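Local structure of acetylene hydratase (Pelobacter acetylenicus, 2E7Z) at residues P33-P38 with Q534-S539. The protein catalyses the hydration of acetylene to acetaldehyde, using a tungsten-bis(molybdopterin guanine dinucleotide) cofactor and a [4Fe-4S] cluster without net redox change. Numbering follows the deposited sequence.
Sequences PHPTTP and QYTYMS
His34 and Tyr535 meet with their rings inclined at 44°, an instance of a loop packing against the start of a strand and the residue before it without a direct hydrogen bond. CD2 of His34 sits over one face of the phenol ring, displaced toward its rim, 3.6 Å from CG of Tyr535. The tight part of the contact continues through Pro35, whose CD lies 3.6 Å from CD2 of Tyr535 and whose CG reaches 3.3 Å from OG1 of Thr536. The same CD covers one face of the His34 imidazole. CG of His34 stands anti to the backbone N (chi1 -169°), and ND1 accepts from N of Thr36 and N of Thr37, each at 3.0 Å and tilted out of the ring plane. The other ring nitrogen, NE2, reaches the 534-539 segment through a water 2.9 Å away that lies in the imidazole plane and donates to O of Tyr535. In this DMSO reductase family member the loop runs between strand 25-29 and helix 44-47, the side chain of Thr36 about 11 Å from the [4Fe-4S] cluster, and strand 536-538 pairs antiparallel with strand 474-476. An alanine in place of His34 would probably leave the amides of Thr36 and Thr37 without their shared acceptor, the loop there freer to shift and the bridging water without its loop partner. Packing is sparser around Thr36, whose CG2 meets CG2 of Thr536 at 3.8 Å while its hydroxyl bonds to Asn476; on the solvent side Pro33 brings just its carbonyl oxygen near Tyr535, 4.2 Å from CE2.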
loop_
_atom_site.group_PDB
_atom_site.type_symbol
_atom_site.label_atom_id
_atom_site.label_comp_id
_atom_site.label_asym_id
_atom_site.label_seq_id
_atom_site.Cartn_x
_atom_site.Cartn_y
_atom_site.Cartn_z
ATOM N N PRO A 33 9.986 -27.179 -5.893
ATOM C CA PRO A 33 8.989 -26.932 -4.849
ATOM C C PRO A 33 9.450 -25.832 -3.882
ATOM O O PRO A 33 10.330 -26.053 -3.050
ATOM C CB PRO A 33 8.859 -28.290 -4.156
ATOM C CG PRO A 33 10.179 -28.991 -4.459
ATOM C CD PRO A 33 10.592 -28.527 -5.797
ATOM N N HIS A 34 8.856 -24.653 -4.012
ATOM C CA HIS A 34 9.250 -23.508 -3.194
ATOM C C HIS A 34 8.462 -23.482 -1.874
ATOM O O HIS A 34 7.261 -23.830 -1.856
ATOM C CB HIS A 34 9.060 -22.203 -3.963
ATOM C CG HIS A 34 9.694 -21.017 -3.296
ATOM N ND1 HIS A 34 9.026 -20.245 -2.374
ATOM C CD2 HIS A 34 10.939 -20.490 -3.396
ATOM C CE1 HIS A 34 9.826 -19.287 -1.937
ATOM N NE2 HIS A 34 10.996 -19.417 -2.539
ATOM N N PRO A 35 9.122 -23.105 -0.762
ATOM C CA PRO A 35 8.447 -23.110 0.548
ATOM C C PRO A 35 7.229 -22.199 0.665
ATOM O O PRO A 35 6.354 -22.472 1.488
ATOM C CB PRO A 35 9.540 -22.652 1.517
ATOM C CG PRO A 35 10.810 -23.010 0.836
ATOM C CD PRO A 35 10.551 -22.765 -0.624
ATOM N N THR A 36 7.180 -21.123 -0.122
ATOM C CA THR A 36 6.082 -20.152 0.013
ATOM C C THR A 36 5.317 -19.906 -1.270
ATOM O O THR A 36 4.109 -19.678 -1.220
ATOM C CB THR A 36 6.532 -18.777 0.569
ATOM O OG1 THR A 36 7.219 -18.046 -0.455
ATOM C CG2 THR A 36 7.417 -18.914 1.830
ATOM N N THR A 37 6.000 -19.943 -2.412
ATOM C CA THR A 37 5.368 -19.671 -3.703
ATOM C C THR A 37 4.910 -20.988 -4.339
ATOM O O THR A 37 5.736 -21.822 -4.697
ATOM C CB THR A 37 6.345 -18.941 -4.650
ATOM O OG1 THR A 37 6.759 -17.707 -4.036
ATOM C CG2 THR A 37 5.689 -18.649 -5.985
ATOM N N PRO A 38 3.588 -21.175 -4.484
ATOM C CA PRO A 38 3.080 -22.421 -5.085
ATOM C C PRO A 38 3.444 -22.553 -6.561
ATOM O O PRO A 38 3.806 -21.563 -7.193
ATOM C CB PRO A 38 1.555 -22.311 -4.940
ATOM C CG PRO A 38 1.283 -21.067 -4.201
ATOM C CD PRO A 38 2.513 -20.230 -4.135
ATOM N N GLN A 534 19.626 -20.862 0.257
ATOM C CA GLN A 534 18.370 -21.380 0.757
ATOM C C GLN A 534 17.256 -20.431 0.362
ATOM O O GLN A 534 17.428 -19.212 0.425
ATOM C CB GLN A 534 18.459 -21.476 2.267
ATOM C CG GLN A 534 17.185 -22.005 2.914
ATOM C CD GLN A 534 17.353 -22.362 4.386
ATOM O OE1 GLN A 534 18.307 -23.038 4.767
ATOM N NE2 GLN A 534 16.406 -21.939 5.215
ATOM N N TYR A 535 16.126 -20.989 -0.073
ATOM C CA TYR A 535 15.019 -20.173 -0.558
ATOM C C TYR A 535 14.412 -19.251 0.481
ATOM O O TYR A 535 14.138 -18.081 0.197
ATOM C CB TYR A 535 13.870 -21.039 -1.068
ATOM C CG TYR A 535 14.104 -21.742 -2.366
ATOM C CD1 TYR A 535 14.722 -21.105 -3.434
ATOM C CD2 TYR A 535 13.620 -23.032 -2.550
ATOM C CE1 TYR A 535 14.898 -21.771 -4.660
ATOM C CE2 TYR A 535 13.780 -23.693 -3.744
ATOM C CZ TYR A 535 14.421 -23.067 -4.806
ATOM O OH TYR A 535 14.601 -23.716 -6.014
ATOM N N THR A 536 14.138 -19.799 1.667
ATOM C CA THR A 536 13.271 -19.123 2.635
ATOM C C THR A 536 13.780 -19.310 4.049
ATOM O O THR A 536 14.152 -20.422 4.418
ATOM C CB THR A 536 11.860 -19.759 2.577
ATOM O OG1 THR A 536 11.400 -19.755 1.219
ATOM C CG2 THR A 536 10.866 -19.027 3.503
ATOM N N TYR A 537 13.737 -18.238 4.836
ATOM C CA TYR A 537 14.080 -18.296 6.241
ATOM C C TYR A 537 12.888 -17.871 7.075
ATOM O O TYR A 537 12.451 -16.720 6.994
ATOM C CB TYR A 537 15.259 -17.373 6.527
ATOM C CG TYR A 537 16.532 -17.824 5.849
ATOM C CD1 TYR A 537 16.847 -17.414 4.560
ATOM C CD2 TYR A 537 17.432 -18.652 6.510
ATOM C CE1 TYR A 537 18.034 -17.827 3.943
ATOM C CE2 TYR A 537 18.614 -19.063 5.922
ATOM C CZ TYR A 537 18.909 -18.653 4.643
ATOM O OH TYR A 537 20.094 -19.071 4.077
ATOM N N MET A 538 12.362 -18.804 7.872
ATOM C CA MET A 538 11.232 -18.504 8.735
ATOM C C MET A 538 11.686 -17.815 10.005
ATOM O O MET A 538 12.743 -18.144 10.550
ATOM C CB MET A 538 10.474 -19.794 9.107
ATOM C CG MET A 538 9.976 -20.604 7.904
ATOM S SD MET A 538 8.891 -19.713 6.755
ATOM C CE MET A 538 7.678 -19.042 7.891
ATOM N N SER A 539 10.881 -16.871 10.481
ATOM C CA SER A 539 11.142 -16.195 11.745
ATOM C C SER A 539 10.460 -16.934 12.891
ATOM O O SER A 539 9.371 -17.506 12.725
ATOM C CB SER A 539 10.581 -14.771 11.726
ATOM O OG SER A 539 10.937 -14.071 12.904
HETATM O O HOH W 1 13.312 -17.641 -2.379
#